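Local coordinates for protein phospholipase C-beta (PLC-beta) (Sepia officinalis, PDB 3QR0) that is a multidomain phospholipase C of the beta class, built from a PH domain, EF-hand-like modules, a TIM barrel of X and Y regions and a C2 domain, at residues Phe160-Thr163 with Thr164-Glu168; Ser542-Glu546 with Thr547-Asn551; Gln791-Gln794 with Glu795-Ala799. All coordinates share one frame; numbering follows the deposited sequence.

How the contacts relate
All three contacts are local, each between residues close together in one unbroken segment. None closes a long loop, and none nests in or crosses another. Contact 1 comes first, near the end of helix 151-165 in the EF-hand-like region. Contact 2 follows in the Y region of the TIM barrel, where strand 540-545 turns into helix 546-555. Its centre is about 54 Å from that of contact 1, on the opposite side of the chain's centre. Contact 3 starts helix 793-800 near the C terminus. Its centre is about 17 Å from that of contact 2. R797 and Q794 bond to the end of helix 546-555, tying the C-terminal segment to the barrel.

Contact 1: residues Phe160-Thr163 with Thr164-Glu168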
loop_
_atom_site.group_PDB
_atom_site.type_symbol
_atom_site.label_atom_id
_atom_site.label_comp_id
_atom_site.label_asym_id
_atom_site.label_seq_id
_atom_site.Cartn_x
_atom_site.Cartn_y
_atom_site.Cartn_z
ATOM N N PHE A 160 -0.857 -14.621 -20.209
ATOM C CA PHE A 160 0.577 -14.550 -20.496
ATOM C C PHE A 160 1.387 -15.579 -19.715
ATOM O O PHE A 160 2.411 -16.065 -20.210
ATOM C CB PHE A 160 1.119 -13.138 -20.290
ATOM C CG PHE A 160 0.990 -12.278 -21.507
ATOM C CD1 PHE A 160 -0.163 -11.537 -21.735
ATOM C CD2 PHE A 160 2.004 -12.244 -22.454
ATOM C CE1 PHE A 160 -0.295 -10.750 -22.871
ATOM C CE2 PHE A 160 1.881 -11.453 -23.596
ATOM C CZ PHE A 160 0.727 -10.709 -23.803
ATOM N N ARG A 161 0.927 -15.934 -18.519
ATOM C CA ARG A 161 1.542 -17.033 -17.796
ATOM C C ARG A 161 1.408 -18.323 -18.609
ATOM O O ARG A 161 2.388 -19.045 -18.814
ATOM C CB ARG A 161 0.926 -17.230 -16.412
ATOM C CG ARG A 161 1.782 -18.138 -15.557
ATOM C CD ARG A 161 1.123 -18.576 -14.283
ATOM N NE ARG A 161 1.727 -19.816 -13.793
ATOM C CZ ARG A 161 1.620 -20.283 -12.552
ATOM N NH1 ARG A 161 0.942 -19.615 -11.625
ATOM N NH2 ARG A 161 2.212 -21.428 -12.236
ATOM N N LEU A 162 0.196 -18.593 -19.082
ATOM C CA LEU A 162 -0.085 -19.815 -19.830
ATOM C C LEU A 162 0.679 -19.917 -21.155
ATOM O O LEU A 162 1.102 -21.011 -21.538
ATOM C CB LEU A 162 -1.591 -19.957 -20.077
ATOM C CG LEU A 162 -2.413 -20.255 -18.819
ATOM C CD1 LEU A 162 -3.895 -20.181 -19.125
ATOM C CD2 LEU A 162 -2.055 -21.624 -18.235
ATOM N N THR A 163 0.855 -18.790 -21.841
ATOM C CA THR A 163 1.491 -18.779 -23.160
ATOM C C THR A 163 3.003 -18.499 -23.135
ATOM O O THR A 163 3.646 -18.516 -24.180
ATOM C CB THR A 163 0.809 -17.766 -24.101
ATOM O OG1 THR A 163 0.936 -16.435 -23.576
ATOM C CG2 THR A 163 -0.661 -18.118 -24.276
ATOM N N THR A 164 3.569 -18.241 -21.957
ATOM C CA THR A 164 5.020 -18.052 -21.839
ATOM C C THR A 164 5.623 -19.015 -20.821
ATOM O O THR A 164 6.459 -19.840 -21.175
ATOM C CB THR A 164 5.392 -16.591 -21.487
ATOM O OG1 THR A 164 4.983 -16.289 -20.146
ATOM C CG2 THR A 164 4.727 -15.623 -22.455
ATOM N N VAL A 165 5.188 -18.922 -19.568
ATOM C CA VAL A 165 5.741 -19.763 -18.500
ATOM C C VAL A 165 5.377 -21.234 -18.679
ATOM O O VAL A 165 6.245 -22.109 -18.606
ATOM C CB VAL A 165 5.256 -19.317 -17.105
ATOM C CG1 VAL A 165 5.864 -20.206 -16.020
ATOM C CG2 VAL A 165 5.596 -17.856 -16.859
ATOM N N GLU A 166 4.095 -21.500 -18.915
ATOM C CA GLU A 166 3.570 -22.870 -18.953
ATOM C C GLU A 166 3.593 -23.511 -20.335
ATOM O O GLU A 166 3.293 -24.698 -20.466
ATOM C CB GLU A 166 2.130 -22.899 -18.435
ATOM C CG GLU A 166 1.942 -22.281 -17.058
ATOM C CD GLU A 166 2.748 -22.980 -15.980
ATOM O OE1 GLU A 166 2.978 -24.202 -16.102
ATOM O OE2 GLU A 166 3.143 -22.304 -15.008
ATOM N N MET A 167 3.938 -22.740 -21.362
ATOM C CA MET A 167 3.874 -23.240 -22.732
ATOM C C MET A 167 4.973 -24.268 -22.992
ATOM O O MET A 167 6.124 -24.078 -22.589
ATOM C CB MET A 167 3.964 -22.091 -23.739
ATOM C CG MET A 167 3.635 -22.514 -25.162
ATOM S SD MET A 167 3.133 -21.143 -26.211
ATOM C CE MET A 167 4.701 -20.306 -26.465
ATOM N N GLU A 168 4.595 -25.355 -23.664
ATOM C CA GLU A 168 5.489 -26.480 -23.943
ATOM C C GLU A 168 5.424 -26.828 -25.427
ATOM O O GLU A 168 4.463 -27.455 -25.876
ATOM C CB GLU A 168 5.076 -27.695 -23.100
ATOM C CG GLU A 168 5.886 -28.974 -23.352
ATOM C CD GLU A 168 5.427 -30.148 -22.493
ATOM O OE1 GLU A 168 4.348 -30.048 -21.858
ATOM O OE2 GLU A 168 6.143 -31.176 -22.458
#
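R161 and E166 form a salt bridge near the end of helix 151-165. NE and NH2 of R161 meet one oxygen side-on, NE lying 3.1 Å from OE2 of E166. OE2 sits at the guanidinium edge, in its plane. The carboxylate is met less squarely: NE comes on the anti side and NH2 from above the plane, both over the same face. The two planes are 47° apart. The arginine chain is extended, while E166 bends at chi2 (-60°) and brings OE2 back to R161. OE1 of E166 pairs with K179, so the carboxylate serves two cations and probably stays charged.

Hydrogen bonds to backbone carbonyls form the second group. T164 OG1 donates to F160 O at 2.6 Å, and T164 N adds a weak bond to the same oxygen. E166 N donates to R161 O at 3.0 Å, five residues back, in a wider pi-type turn.

Van der Waals contacts fill in between. CG of R161 lies 4.0 Å from CB of V165. CD2 of L162 rests 4.2 Å from CG of E166. M167 bends at chi3, setting SD and CE against a polar atom, T163 O.

R161, L162 and E166 touch helix 174-181, through K179, C180 and A176. T164 and V165 pack on Y53 of strand 51-54, so this segment joins the EF-hand-like region to the PH domain.

Contact 2: residues Ser542-Glu546 with Thr547-Asn551; sequences SSMVE and TQALN. With GOL (glycerol), chain I.
M544 and Q548 meet at about a right angle where strand 540-545 turns into helix 546-555. CG of M544 is 3.5 Å from OE1 of Q548. The extended M544 chain then carries SD over A549, 4.0 Å from its CB. This is the tight part, and M544 and A549 are buried in it: M544 also touches F526, and A549 packs on I571 of strand 569-572.

The backbone closes the same corner. V545 is the N-cap residue, and its carbonyl oxygen accepts a nearly straight bond from A549 N at 3.2 Å. L550 N bonds to E546 O at 2.9 Å. The leucine side chain folds back over that oxygen, with CG of L550 3.2 Å from O of E546. The E546 carboxylate pairs with R577.

The looser side is occupied by a glycerol, probably from the crystallisation liquor. Its O2 accepts from V545 N at 170° and donates to OE1 of Q548 at 2.8 Å. The Q548 chain runs straight out, CG trans to its backbone nitrogen (chi1 -178°), delivering its amide oxygen to the glycerol. Glycerol O1 donates to S543 O, and Y572 OH also bonds to the ligand. Here the glycerol bridges V545 N and the Q548 side chain, alongside the backbone bonds.

The axes of strand and helix lie 98° apart. The S543 side chain is about 9 Å from the bound calcium ion but is not one of its ligands. Strand 540-545 runs parallel to 522-523 and 569-572 and leads directly into helix 546-555, a beta-alpha unit as in a TIM barrel.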
loop_
_atom_site.group_PDB
_atom_site.type_symbol
_atom_site.label_atom_id
_atom_site.label_comp_id
_atom_site.label_asym_id
_atom_site.label_seq_id
_atom_site.Cartn_x
_atom_site.Cartn_y
_atom_site.Cartn_z
ATOM N N SER A 542 6.732 18.245 18.319
ATOM C CA SER A 542 6.623 17.369 19.459
ATOM C C SER A 542 6.258 15.970 19.007
ATOM O O SER A 542 5.489 15.781 18.060
ATOM C CB SER A 542 5.624 17.921 20.475
ATOM O OG SER A 542 6.228 18.967 21.235
ATOM N N SER A 543 6.867 14.995 19.669
ATOM C CA SER A 543 6.587 13.592 19.429
ATOM C C SER A 543 5.846 13.119 20.666
ATOM O O SER A 543 6.417 13.080 21.750
ATOM C CB SER A 543 7.892 12.817 19.223
ATOM O OG SER A 543 7.639 11.472 18.833
ATOM N N MET A 544 4.562 12.809 20.501
ATOM C CA MET A 544 3.687 12.473 21.615
ATOM C C MET A 544 3.322 10.997 21.620
ATOM O O MET A 544 2.868 10.457 20.604
ATOM C CB MET A 544 2.388 13.266 21.509
ATOM C CG MET A 544 2.549 14.759 21.409
ATOM S SD MET A 544 0.926 15.549 21.460
ATOM C CE MET A 544 1.376 17.268 21.202
ATOM N N VAL A 545 3.467 10.351 22.771
ATOM C CA VAL A 545 2.884 9.027 22.960
ATOM C C VAL A 545 1.369 9.182 22.804
ATOM O O VAL A 545 0.832 10.260 23.041
ATOM C CB VAL A 545 3.269 8.417 24.327
ATOM C CG1 VAL A 545 2.574 9.151 25.491
ATOM C CG2 VAL A 545 2.956 6.922 24.350
ATOM N N GLU A 546 0.679 8.133 22.363
ATOM C CA GLU A 546 -0.748 8.252 22.083
ATOM C C GLU A 546 -1.527 8.780 23.285
ATOM O O GLU A 546 -2.460 9.545 23.114
ATOM C CB GLU A 546 -1.348 6.930 21.580
ATOM C CG GLU A 546 -1.472 5.828 22.604
ATOM C CD GLU A 546 -2.061 4.552 22.011
ATOM O OE1 GLU A 546 -1.280 3.649 21.658
ATOM O OE2 GLU A 546 -3.302 4.452 21.890
ATOM N N THR A 547 -1.126 8.391 24.493
ATOM C CA THR A 547 -1.772 8.862 25.717
ATOM C C THR A 547 -1.727 10.392 25.837
ATOM O O THR A 547 -2.722 11.010 26.210
ATOM C CB THR A 547 -1.127 8.230 26.968
ATOM O OG1 THR A 547 -1.044 6.811 26.791
ATOM C CG2 THR A 547 -1.944 8.537 28.217
ATOM N N GLN A 548 -0.586 11.003 25.505
ATOM C CA GLN A 548 -0.469 12.466 25.577
ATOM C C GLN A 548 -1.340 13.120 24.516
ATOM O O GLN A 548 -2.081 14.055 24.811
ATOM C CB GLN A 548 0.981 12.935 25.414
ATOM C CG GLN A 548 1.160 14.465 25.521
ATOM C CD GLN A 548 2.617 14.912 25.444
ATOM O OE1 GLN A 548 3.417 14.324 24.723
ATOM N NE2 GLN A 548 2.958 15.966 26.183
ATOM N N ALA A 549 -1.240 12.620 23.288
ATOM C CA ALA A 549 -1.990 13.160 22.156
ATOM C C ALA A 549 -3.499 13.062 22.377
ATOM O O ALA A 549 -4.232 13.964 21.989
ATOM C CB ALA A 549 -1.593 12.454 20.870
ATOM N N LEU A 550 -3.950 11.974 23.003
ATOM C CA LEU A 550 -5.367 11.799 23.348
ATOM C C LEU A 550 -5.850 12.824 24.372
ATOM O O LEU A 550 -6.959 13.340 24.256
ATOM C CB LEU A 550 -5.629 10.385 23.878
ATOM C CG LEU A 550 -5.623 9.271 22.834
ATOM C CD1 LEU A 550 -5.573 7.891 23.493
ATOM C CD2 LEU A 550 -6.846 9.399 21.924
ATOM N N ASN A 551 -5.025 13.118 25.375
ATOM C CA ASN A 551 -5.351 14.177 26.336
ATOM C C ASN A 551 -5.495 15.551 25.665
ATOM O O ASN A 551 -6.414 16.304 25.986
ATOM C CB ASN A 551 -4.316 14.232 27.466
ATOM C CG ASN A 551 -4.436 13.056 28.424
ATOM O OD1 ASN A 551 -5.514 12.479 28.577
ATOM N ND2 ASN A 551 -3.326 12.689 29.068
HETATM C C1 GOL I . 7.155 12.271 24.722
HETATM O O1 GOL I . 7.398 11.446 23.605
HETATM C C2 GOL I . 6.000 11.712 25.550
HETATM O O2 GOL I . 4.773 11.834 24.859
HETATM C C3 GOL I . 5.902 12.466 26.872
HETATM O O3 GOL I . 5.382 11.592 27.845
#

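Contact 3: residues Gln791-Gln794 with Glu795-Ala799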
loop_
_atom_site.group_PDB
_atom_site.type_symbol
_atom_site.label_atom_id
_atom_site.label_comp_id
_atom_site.label_asym_id
_atom_site.label_seq_id
_atom_site.Cartn_x
_atom_site.Cartn_y
_atom_site.Cartn_z
ATOM N N GLN A 791 -21.025 14.103 31.207
ATOM C CA GLN A 791 -20.744 15.062 32.278
ATOM C C GLN A 791 -19.574 16.006 31.969
ATOM O O GLN A 791 -19.282 16.913 32.751
ATOM C CB GLN A 791 -20.511 14.319 33.599
ATOM C CG GLN A 791 -21.777 13.632 34.132
ATOM C CD GLN A 791 -21.497 12.659 35.262
ATOM O OE1 GLN A 791 -20.646 11.775 35.142
ATOM N NE2 GLN A 791 -22.220 12.809 36.366
ATOM N N SER A 792 -18.908 15.791 30.837
ATOM C CA SER A 792 -17.880 16.709 30.356
ATOM C C SER A 792 -17.628 16.468 28.875
ATOM O O SER A 792 -17.901 15.379 28.362
ATOM C CB SER A 792 -16.578 16.527 31.137
ATOM O OG SER A 792 -15.974 15.281 30.842
ATOM N N ALA A 793 -17.113 17.491 28.197
ATOM C CA ALA A 793 -16.709 17.374 26.796
ATOM C C ALA A 793 -15.694 16.245 26.612
ATOM O O ALA A 793 -15.748 15.508 25.629
ATOM C CB ALA A 793 -16.128 18.692 26.300
ATOM N N GLN A 794 -14.784 16.114 27.575
ATOM C CA GLN A 794 -13.742 15.085 27.539
ATOM C C GLN A 794 -14.340 13.682 27.492
ATOM O O GLN A 794 -13.912 12.847 26.695
ATOM C CB GLN A 794 -12.810 15.209 28.752
ATOM C CG GLN A 794 -11.878 16.419 28.714
ATOM C CD GLN A 794 -12.509 17.702 29.235
ATOM O OE1 GLN A 794 -13.670 17.724 29.655
ATOM N NE2 GLN A 794 -11.735 18.782 29.219
ATOM N N GLU A 795 -15.330 13.437 28.349
ATOM C CA GLU A 795 -16.003 12.139 28.407
ATOM C C GLU A 795 -16.771 11.835 27.125
ATOM O O GLU A 795 -16.758 10.701 26.658
ATOM C CB GLU A 795 -16.954 12.067 29.609
ATOM C CG GLU A 795 -16.248 11.889 30.947
ATOM C CD GLU A 795 -17.192 11.985 32.143
ATOM O OE1 GLU A 795 -16.694 11.933 33.287
ATOM O OE2 GLU A 795 -18.423 12.114 31.943
ATOM N N ALA A 796 -17.443 12.841 26.571
ATOM C CA ALA A 796 -18.176 12.682 25.308
ATOM C C ALA A 796 -17.229 12.365 24.146
ATOM O O ALA A 796 -17.557 11.580 23.256
ATOM C CB ALA A 796 -18.982 13.931 24.999
ATOM N N ARG A 797 -16.054 12.981 24.168
ATOM C CA ARG A 797 -15.048 12.783 23.123
ATOM C C ARG A 797 -14.391 11.410 23.217
ATOM O O ARG A 797 -14.132 10.776 22.193
ATOM C CB ARG A 797 -14.000 13.895 23.189
ATOM C CG ARG A 797 -14.554 15.233 22.723
ATOM C CD ARG A 797 -13.739 16.413 23.208
ATOM N NE ARG A 797 -14.324 17.673 22.757
ATOM C CZ ARG A 797 -14.022 18.876 23.242
ATOM N NH1 ARG A 797 -13.125 19.022 24.211
ATOM N NH2 ARG A 797 -14.622 19.949 22.745
ATOM N N ALA A 798 -14.130 10.953 24.443
ATOM C CA ALA A 798 -13.606 9.603 24.673
ATOM C C ALA A 798 -14.577 8.550 24.146
ATOM O O ALA A 798 -14.160 7.562 23.549
ATOM C CB ALA A 798 -13.343 9.372 26.163
ATOM N N ALA A 799 -15.869 8.773 24.381
ATOM C CA ALA A 799 -16.927 7.885 23.894
ATOM C C ALA A 799 -16.976 7.843 22.368
ATOM O O ALA A 799 -17.155 6.775 21.782
ATOM C CB ALA A 799 -18.285 8.312 24.457
#
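A793 and R797 touch one helical turn apart. CB of A793 lies over one face of the R797 guanidinium, 3.6 Å above its centre. The arginine chain is extended from CG to NE and runs back along the preceding turn. Its CG passes 3.2 Å from the carbonyl oxygen of A793. That oxygen also accepts a backbone bond from R797 N.

The next shell is the start of the helix. S792 is the N-cap, and its OG accepts from E795 N at 3.2 Å. Its chi1 of 69° sets OG between its own backbone nitrogen and carbonyl carbon, facing the first turn. The aliphatic part of E795 lies beside this hydroxyl, with CG 3.4 Å from OG of S792. The E795 chain then extends past the cap, and OE2 takes a weak bond from Q791 N at 3.4 Å. A796 N bonds to S792 O and A798 N to Q794 O, which starts the regular helical pattern. Q791 and E795 are exposed, so this end is a surface feature.

The outer shell fixes the two polar ends. NH1 of R797 donates to the carbonyl of K554, and NE2 of Q794 bonds to D555. R797 also touches F639, while A796 and A799 pack on Y790. Helix 793-800, which follows an unmodelled segment, is held against the C-terminal end of helix 546-555 of the barrel.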